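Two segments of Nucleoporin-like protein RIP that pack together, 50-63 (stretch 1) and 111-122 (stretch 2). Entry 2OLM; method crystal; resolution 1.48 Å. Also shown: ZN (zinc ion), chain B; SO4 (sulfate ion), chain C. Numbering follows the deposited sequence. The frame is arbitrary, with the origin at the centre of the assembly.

Stretch 1 (50-63) SCSGSLRGLNPPHR
Stretch 2 111-122: KVKEFLQEKYEK

Stretch 1 enters in a helix that began earlier in the chain and that includes residues 50-55; its axis passes 9.7 Å from that of the helix of stretch 2, which is already under way at Lys-111, with their N-to-C directions 70° apart. The register is set by three CA pairs: Ser-54 CA to Lys-113 CA, 6.0 Å; Leu-55 CA to Leu-116 CA, 7.2 Å; and Leu-58 CA to Gln-117 CA, 7.1 Å. The pairing therefore climbs both stretches together, burying 507 Å² without a direct hydrogen bond between them.

The CA-to-CB bond of Cys-51 (chi1 m) points sideways, and its SG binds zinc at 2.4 Å, together with three ligands from elsewhere in the structure. One turn later, Ser-54 (m) points toward stretch 2. Its OG lies 3.5 Å from Val-112 CG1 (chi1 t) and its CB 3.5 Å from Leu-116 CD1. Leu-55 (m, t) starts sideways but reaches inward, its CD2 lying 4.1 Å from Leu-116 CD1 (Leu-116 m, t) and 4.0 Å from Tyr-120 CE2.

A type I turn from Leu-55 to Leu-58 follows, with phi/psi of -71/-13 at Arg-56 and -89/-7 at Gly-57; its closing bond, Leu-58 N to Leu-55 O at 3.3 Å, is weak. The turn brings Gly-57 O within 3.3 Å of Lys-113 CE. The Lys-113 chain runs t, t, t, m, and its NZ donates to Gln-117 OE1 at 2.6 Å, one helical turn on.

Leu-58 (m, t; phi/psi -73/158) has the largest covered area in the contact. Its CD2 sits 3.6 Å from Gln-117 CG, 4.1 Å from Leu-116 CB and 3.8 Å from Glu-121 OE2. Beyond it the chain is extended, and water replaces direct polar pairing. Asn-59 O and Glu-121 OE2 are both acceptors, 3.4 Å apart and not bonded; the O of one water lies 2.8 Å from Asn-59 N, from which it accepts, and 3.0 Å from Gln-117 OE1 and 2.7 Å from Glu-121 OE2, to both of which the water donates. A second water, its O 2.8 Å from Pro-60 O and 2.7 Å from Glu-121 OE2, donates to both. The peptide before Pro-60 is cis.

His-62 (m, chi2 -151°) returns toward stretch 2, its N bonded to Leu-55 O at 3.2 Å. Its edge meets the face of Tyr-120 (m, chi2 -70°), with centroids 4.8 Å apart, planes at 60°, and His-62 CE1 3.6 Å from Tyr-120 CG. Arg-63 lies clear of the contact.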

ATOM      1  N   SER A  50       4.684 -17.619   7.406  1.00 10.61           N
ATOM      2  CA  SER A  50       4.913 -18.855   8.069  1.00 10.48           C
ATOM      3  C   SER A  50       4.289 -18.849   9.479  1.00 10.09           C
ATOM      4  O   SER A  50       3.617 -19.787   9.873  1.00 11.68           O
ATOM      5  CB  SER A  50       6.404 -19.175   8.132  1.00 13.62           C
ATOM      6  OG  SER A  50       6.601 -20.415   8.720  1.00 21.05           O
ATOM      7  N   CYS A  51       4.515 -17.760  10.198  1.00 10.17           N
ATOM      8  CA  CYS A  51       3.907 -17.675  11.515  1.00 10.13           C
ATOM      9  C   CYS A  51       2.409 -17.592  11.413  1.00  8.86           C
ATOM     10  O   CYS A  51       1.731 -18.193  12.270  1.00  9.49           O
ATOM     11  CB  CYS A  51       4.439 -16.476  12.267  1.00  9.26           C
ATOM     12  SG  CYS A  51       6.173 -16.694  12.844  1.00 10.89           S
ATOM     13  N   SER A  52       1.880 -16.919  10.383  1.00  8.59           N
ATOM     14  CA  SER A  52       0.430 -16.899  10.174  1.00  7.77           C
ATOM     15  C   SER A  52      -0.120 -18.319  10.014  1.00 10.01           C
ATOM     16  O   SER A  52      -1.166 -18.673  10.572  1.00  9.14           O
ATOM     17  CB  SER A  52       0.077 -16.069   8.974  1.00  9.25           C
ATOM     18  OG  SER A  52       0.395 -14.709   9.143  1.00 11.70           O
ATOM     19  N   GLY A  53       0.577 -19.162   9.253  1.00 10.45           N
ATOM     20  CA  GLY A  53       0.150 -20.541   9.134  1.00  9.89           C
ATOM     21  C   GLY A  53       0.095 -21.260  10.478  1.00  9.79           C
ATOM     22  O   GLY A  53      -0.842 -22.015  10.760  1.00 11.66           O
ATOM     23  N   SER A  54       1.103 -21.038  11.326  1.00  8.84           N
ATOM     24  CA  SER A  54       1.124 -21.645  12.659  1.00  9.34           C
ATOM     25  C   SER A  54       0.046 -21.081  13.615  1.00  9.28           C
ATOM     26  O   SER A  54      -0.537 -21.835  14.395  1.00 11.25           O
ATOM     27  CB  SER A  54       2.501 -21.522  13.305  1.00 12.55           C
ATOM     28  OG  SER A  54       3.437 -22.289  12.536  1.00 15.33           O
ATOM     29  N   LEU A  55      -0.207 -19.786  13.525  1.00  9.15           N
ATOM     30  CA  LEU A  55      -1.267 -19.127  14.307  1.00  7.87           C
ATOM     31  C   LEU A  55      -2.624 -19.708  13.981  1.00 10.28           C
ATOM     32  O   LEU A  55      -3.527 -19.754  14.862  1.00  9.10           O
ATOM     33  CB  LEU A  55      -1.256 -17.648  14.008  1.00  6.98           C
ATOM     34  CG  LEU A  55      -0.110 -16.830  14.685  1.00  8.09           C
ATOM     35  CD1 LEU A  55       0.077 -15.468  14.010  1.00  8.98           C
ATOM     36  CD2 LEU A  55      -0.336 -16.671  16.224  1.00 10.82           C
ATOM     37  N   ARG A  56      -2.821 -20.119  12.734  1.00  8.94           N
ATOM     38  CA  ARG A  56      -4.083 -20.808  12.351  1.00  8.89           C
ATOM     39  C   ARG A  56      -4.204 -22.227  12.910  1.00 10.74           C
ATOM     40  O   ARG A  56      -5.299 -22.819  12.878  1.00 12.88           O
ATOM     41  CB  ARG A  56      -4.266 -20.841  10.825  1.00  9.87           C
ATOM     42  CG  ARG A  56      -4.381 -19.490  10.227  1.00 11.15           C
ATOM     43  CD  ARG A  56      -5.556 -18.733  10.704  1.00 10.08           C
ATOM     44  NE  ARG A  56      -6.804 -19.451  10.508  1.00 10.78           N
ATOM     45  CZ  ARG A  56      -7.980 -19.064  11.001  1.00 10.52           C
ATOM     46  NH1 ARG A  56      -8.121 -17.975  11.761  1.00  9.83           N
ATOM     47  NH2 ARG A  56      -9.050 -19.816  10.735  1.00 13.72           N
ATOM     48  N   GLY A  57      -3.121 -22.758  13.416  1.00 10.21           N
ATOM     49  CA  GLY A  57      -3.148 -24.076  14.059  1.00 12.65           C
ATOM     50  C   GLY A  57      -3.462 -24.030  15.538  1.00 12.92           C
ATOM     51  O   GLY A  57      -3.655 -25.073  16.172  1.00 15.82           O
ATOM     52  N   LEU A  58      -3.545 -22.832  16.137  1.00  9.76           N
ATOM     53  CA  LEU A  58      -4.001 -22.742  17.512  1.00  9.48           C
ATOM     54  C   LEU A  58      -5.502 -23.001  17.562  1.00 10.35           C
ATOM     55  O   LEU A  58      -6.196 -22.888  16.586  1.00 10.00           O
ATOM     56  CB  LEU A  58      -3.694 -21.359  18.068  1.00 10.48           C
ATOM     57  CG  LEU A  58      -2.214 -20.929  18.122  1.00 10.36           C
ATOM     58  CD1 LEU A  58      -2.030 -19.547  18.589  1.00 12.67           C
ATOM     59  CD2 LEU A  58      -1.471 -21.908  19.080  1.00 14.55           C
ATOM     60  N   ASN A  59      -5.957 -23.398  18.735  1.00 10.90           N
ATOM     61  CA  ASN A  59      -7.374 -23.534  18.979  1.00 10.02           C
ATOM     62  C   ASN A  59      -7.788 -22.792  20.248  1.00 10.27           C
ATOM     63  O   ASN A  59      -7.348 -23.155  21.339  1.00 10.10           O
ATOM     64  CB  ASN A  59      -7.761 -24.985  19.107  1.00 11.17           C
ATOM     65  CG  ASN A  59      -9.235 -25.190  18.940  1.00 16.60           C
ATOM     66  OD1 ASN A  59      -9.963 -24.298  18.462  1.00 18.65           O
ATOM     67  ND2 ASN A  59      -9.704 -26.392  19.303  1.00 18.87           N
ATOM     68  N   PRO A  60      -8.571 -21.712  20.144  1.00  8.96           N
ATOM     69  CA  PRO A  60      -9.060 -21.158  18.885  1.00  8.74           C
ATOM     70  C   PRO A  60      -7.944 -20.500  18.068  1.00  7.99           C
ATOM     71  O   PRO A  60      -6.960 -19.996  18.635  1.00  8.19           O
ATOM     72  CB  PRO A  60     -10.117 -20.125  19.319  1.00  8.65           C
ATOM     73  CG  PRO A  60     -10.354 -20.399  20.787  1.00  9.86           C
ATOM     74  CD  PRO A  60      -9.068 -20.941  21.278  1.00  8.76           C
ATOM     75  N   PRO A  61      -8.106 -20.491  16.739  1.00  7.40           N
ATOM     76  CA  PRO A  61      -7.042 -19.926  15.905  1.00  7.38           C
ATOM     77  C   PRO A  61      -7.054 -18.436  15.885  1.00  7.12           C
ATOM     78  O   PRO A  61      -8.117 -17.832  16.009  1.00  7.98           O
ATOM     79  CB  PRO A  61      -7.386 -20.437  14.502  1.00  7.97           C
ATOM     80  CG  PRO A  61      -8.873 -20.635  14.543  1.00  8.88           C
ATOM     81  CD  PRO A  61      -9.216 -21.042  15.910  1.00  8.44           C
ATOM     82  N   HIS A  62      -5.909 -17.816  15.653  1.00  7.60           N
ATOM     83  CA  HIS A  62      -5.826 -16.365  15.517  1.00  7.06           C
ATOM     84  C   HIS A  62      -6.229 -15.934  14.098  1.00  7.77           C
ATOM     85  O   HIS A  62      -6.002 -16.690  13.141  1.00 10.57           O
ATOM     86  CB  HIS A  62      -4.448 -15.846  15.890  1.00  6.65           C
ATOM     87  CG  HIS A  62      -4.152 -15.912  17.362  1.00  7.08           C
ATOM     88  ND1 HIS A  62      -3.306 -15.030  17.994  1.00  8.53           N
ATOM     89  CD2 HIS A  62      -4.647 -16.714  18.338  1.00  8.09           C
ATOM     90  CE1 HIS A  62      -3.250 -15.323  19.282  1.00  7.55           C
ATOM     91  NE2 HIS A  62      -4.061 -16.329  19.523  1.00  8.47           N
ATOM     92  N   ARG A  63      -6.798 -14.751  14.001  1.00  7.17           N
ATOM     93  CA  ARG A  63      -7.370 -14.240  12.776  1.00  7.43           C
ATOM     94  C   ARG A  63      -6.358 -13.405  12.051  1.00  7.91           C
ATOM     95  O   ARG A  63      -6.081 -12.294  12.446  1.00 12.04           O
ATOM     96  CB  ARG A  63      -8.585 -13.384  13.120  1.00  9.34           C
ATOM     97  CG  ARG A  63      -9.452 -12.997  11.953  1.00  9.02           C
ATOM     98  CD  ARG A  63     -10.186 -14.158  11.330  1.00 11.11           C
ATOM     99  NE  ARG A  63     -11.139 -13.635  10.351  1.00 12.12           N
ATOM    100  CZ  ARG A  63     -10.862 -13.363   9.090  1.00 10.85           C
ATOM    101  NH1 ARG A  63      -9.705 -13.691   8.540  1.00 10.74           N
ATOM    102  NH2 ARG A  63     -11.776 -12.806   8.335  1.00 12.69           N
ATOM    103  N   LYS A 111       7.244 -27.341  16.810  1.00 26.12           N
ATOM    104  CA  LYS A 111       7.866 -26.562  17.847  1.00 24.79           C
ATOM    105  C   LYS A 111       7.313 -25.121  17.849  1.00 20.26           C
ATOM    106  O   LYS A 111       7.129 -24.539  18.945  1.00 18.08           O
ATOM    107  CB  LYS A 111       9.397 -26.605  17.707  1.00 27.05           C
ATOM    108  CG  LYS A 111       9.957 -28.026  17.873  1.00 29.52           C
ATOM    109  CD  LYS A 111       9.591 -28.625  19.203  1.00 28.69           C
ATOM    110  N   VAL A 112       7.020 -24.582  16.671  1.00 16.53           N
ATOM    111  CA  VAL A 112       6.453 -23.229  16.580  1.00 15.87           C
ATOM    112  C   VAL A 112       5.052 -23.243  17.235  1.00 19.60           C
ATOM    113  O   VAL A 112       4.734 -22.378  18.052  1.00 15.20           O
ATOM    114  CB  VAL A 112       6.426 -22.677  15.150  1.00 18.14           C
ATOM    115  CG1 VAL A 112       5.709 -21.353  15.078  1.00 15.67           C
ATOM    116  CG2 VAL A 112       7.876 -22.510  14.604  1.00 17.37           C
ATOM    117  N   LYS A 113       4.246 -24.258  16.944  1.00 20.49           N
ATOM    118  CA  LYS A 113       2.946 -24.405  17.625  1.00 20.46           C
ATOM    119  C   LYS A 113       3.051 -24.360  19.144  1.00 19.36           C
ATOM    120  O   LYS A 113       2.295 -23.603  19.800  1.00 15.08           O
ATOM    121  CB  LYS A 113       2.217 -25.690  17.197  1.00 22.20           C
ATOM    122  CG  LYS A 113       0.832 -25.837  17.883  1.00 22.09           C
ATOM    123  CD  LYS A 113      -0.001 -26.936  17.259  1.00 25.02           C
ATOM    124  CE  LYS A 113      -1.418 -26.889  17.809  1.00 27.12           C
ATOM    125  NZ  LYS A 113      -1.495 -27.557  19.108  1.00 34.57           N
ATOM    126  N   GLU A 114       3.935 -25.178  19.716  1.00 17.27           N
ATOM    127  CA  GLU A 114       4.091 -25.295  21.157  1.00 17.02           C
ATOM    128  C   GLU A 114       4.499 -23.930  21.725  1.00 13.35           C
ATOM    129  O   GLU A 114       4.014 -23.523  22.775  1.00 14.17           O
ATOM    130  CB  GLU A 114       5.170 -26.347  21.510  1.00 21.68           C
ATOM    131  N   PHE A 115       5.377 -23.236  21.005  1.00 14.14           N
ATOM    132  CA  PHE A 115       5.832 -21.890  21.408  1.00 12.61           C
ATOM    133  C   PHE A 115       4.693 -20.871  21.406  1.00 10.74           C
ATOM    134  O   PHE A 115       4.499 -20.138  22.372  1.00 10.87           O
ATOM    135  CB  PHE A 115       6.955 -21.426  20.515  1.00 10.12           C
ATOM    136  CG  PHE A 115       7.322 -19.961  20.717  1.00 10.71           C
ATOM    137  CD1 PHE A 115       7.977 -19.535  21.866  1.00 12.14           C
ATOM    138  CD2 PHE A 115       7.025 -19.022  19.762  1.00 11.67           C
ATOM    139  CE1 PHE A 115       8.316 -18.210  22.031  1.00 11.24           C
ATOM    140  CE2 PHE A 115       7.346 -17.685  19.948  1.00 13.40           C
ATOM    141  CZ  PHE A 115       8.003 -17.291  21.095  1.00 11.83           C
ATOM    142  N   LEU A 116       3.901 -20.850  20.346  1.00 10.65           N
ATOM    143  CA  LEU A 116       2.764 -19.950  20.255  1.00  8.69           C
ATOM    144  C   LEU A 116       1.712 -20.278  21.336  1.00  8.67           C
ATOM    145  O   LEU A 116       1.093 -19.376  21.901  1.00  8.92           O
ATOM    146  CB  LEU A 116       2.149 -19.983  18.863  1.00 10.55           C
ATOM    147  CG  LEU A 116       3.032 -19.537  17.734  1.00 10.67           C
ATOM    148  CD1 LEU A 116       2.297 -19.817  16.390  1.00 12.55           C
ATOM    149  CD2 LEU A 116       3.406 -18.128  17.828  1.00 11.77           C
ATOM    150  N   GLN A 117       1.520 -21.555  21.650  1.00 10.14           N
ATOM    151  CA  GLN A 117       0.681 -21.933  22.799  1.00 10.02           C
ATOM    152  C   GLN A 117       1.201 -21.362  24.109  1.00  7.65           C
ATOM    153  O   GLN A 117       0.429 -20.850  24.915  1.00  9.09           O
ATOM    154  CB  GLN A 117       0.487 -23.434  22.900  1.00 12.81           C
ATOM    155  CG  GLN A 117      -0.371 -23.982  21.789  1.00 14.99           C
ATOM    156  CD  GLN A 117      -0.586 -25.476  21.860  1.00 22.23           C
ATOM    157  OE1 GLN A 117      -1.499 -25.982  21.207  1.00 25.88           O
ATOM    158  NE2 GLN A 117       0.234 -26.187  22.623  1.00 25.96           N
ATOM    159  N   GLU A 118       2.516 -21.477  24.318  1.00 10.05           N
ATOM    160  CA  GLU A 118       3.093 -20.918  25.546  1.00 10.89           C
ATOM    161  C   GLU A 118       2.937 -19.424  25.583  1.00  8.91           C
ATOM    162  O   GLU A 118       2.657 -18.861  26.630  1.00  8.70           O
ATOM    163  CB  GLU A 118       4.547 -21.354  25.705  1.00 13.10           C
ATOM    164  CG  GLU A 118       4.629 -22.796  26.189  1.00 15.64           C
ATOM    165  CD  GLU A 118       5.976 -23.194  26.678  1.00 21.63           C
ATOM    166  OE1 GLU A 118       6.962 -22.468  26.391  1.00 24.30           O
ATOM    167  OE2 GLU A 118       6.025 -24.280  27.300  1.00 28.96           O
ATOM    168  N   LYS A 119       3.039 -18.780  24.429  1.00  8.87           N
ATOM    169  CA  LYS A 119       3.004 -17.313  24.353  1.00  7.30           C
ATOM    170  C   LYS A 119       1.595 -16.774  24.631  1.00  7.38           C
ATOM    171  O   LYS A 119       1.405 -15.851  25.425  1.00  8.42           O
ATOM    172  CB  LYS A 119       3.515 -16.826  22.987  1.00  9.29           C
ATOM    173  CG  LYS A 119       3.634 -15.356  22.813  1.00  8.63           C
ATOM    174  CD  LYS A 119       4.380 -15.024  21.516  1.00  8.79           C
ATOM    175  CE  LYS A 119       4.471 -13.543  21.265  1.00  8.04           C
ATOM    176  NZ  LYS A 119       5.257 -13.181  19.998  1.00  9.21           N
ATOM    177  N   TYR A 120       0.619 -17.334  23.917  1.00  7.47           N
ATOM    178  CA  TYR A 120      -0.723 -16.764  23.872  1.00  7.56           C
ATOM    179  C   TYR A 120      -1.733 -17.462  24.757  1.00  7.79           C
ATOM    180  O   TYR A 120      -2.626 -16.807  25.264  1.00  9.18           O
ATOM    181  CB  TYR A 120      -1.264 -16.712  22.417  1.00  6.58           C
ATOM    182  CG  TYR A 120      -0.464 -15.784  21.533  1.00  6.53           C
ATOM    183  CD1 TYR A 120      -0.505 -14.407  21.697  1.00  7.29           C
ATOM    184  CD2 TYR A 120       0.365 -16.287  20.562  1.00  8.10           C
ATOM    185  CE1 TYR A 120       0.267 -13.565  20.898  1.00  8.16           C
ATOM    186  CE2 TYR A 120       1.121 -15.465  19.765  1.00  7.23           C
ATOM    187  CZ  TYR A 120       1.072 -14.096  19.944  1.00  8.43           C
ATOM    188  OH  TYR A 120       1.807 -13.207  19.187  1.00  9.02           O
ATOM    189  N   GLU A 121      -1.607 -18.781  24.909  1.00  7.74           N
ATOM    190  CA  GLU A 121      -2.602 -19.569  25.661  1.00  8.22           C
ATOM    191  C   GLU A 121      -2.183 -19.735  27.117  1.00  8.91           C
ATOM    192  O   GLU A 121      -2.920 -19.353  28.049  1.00 10.95           O
ATOM    193  CB  GLU A 121      -2.860 -20.921  24.991  1.00  8.39           C
ATOM    194  CG  GLU A 121      -3.310 -20.824  23.533  1.00  7.79           C
ATOM    195  CD  GLU A 121      -3.658 -22.140  22.890  1.00  9.81           C
ATOM    196  OE1 GLU A 121      -3.488 -23.191  23.528  1.00 10.65           O
ATOM    197  OE2 GLU A 121      -4.116 -22.098  21.739  1.00 10.08           O
ATOM    198  N   LYS A 122      -0.974 -20.264  27.310  1.00  9.08           N
ATOM    199  CA  LYS A 122      -0.458 -20.465  28.661  1.00 11.20           C
ATOM    200  C   LYS A 122       0.126 -19.180  29.260  1.00  9.73           C
ATOM    201  O   LYS A 122       0.295 -19.113  30.472  1.00 10.85           O
ATOM    202  CB  LYS A 122       0.567 -21.568  28.663  1.00 11.15           C
ATOM    203  CG  LYS A 122      -0.007 -22.909  28.163  1.00 14.79           C
ATOM    204  CD  LYS A 122       1.019 -23.968  28.085  1.00 18.52           C
ATOM    205  CE  LYS A 122       0.449 -25.261  27.535  1.00 22.14           C
ATOM    206  NZ  LYS A 122       1.536 -26.108  26.963  1.00 30.07           N
TER
HETATM  207 ZN    ZN B 201       7.240 -14.986  11.632  1.00 11.19          ZN
HETATM  208  S   SO4 C2001      -9.990 -12.314   4.994  1.00 11.98           S
HETATM  209  O1  SO4 C2001     -11.193 -11.873   5.704  1.00 13.19           O
HETATM  210  O2  SO4 C2001      -9.063 -11.231   4.872  1.00 13.86           O
HETATM  211  O3  SO4 C2001     -10.443 -12.780   3.663  1.00 13.13           O
HETATM  212  O4  SO4 C2001      -9.344 -13.458   5.709  1.00 11.42           O
HETATM  213  O   HOH W   1      -3.916 -24.408  20.371  1.00 16.46           O
HETATM  214  O   HOH W   2      -5.769 -20.038  21.188  1.00  9.38           O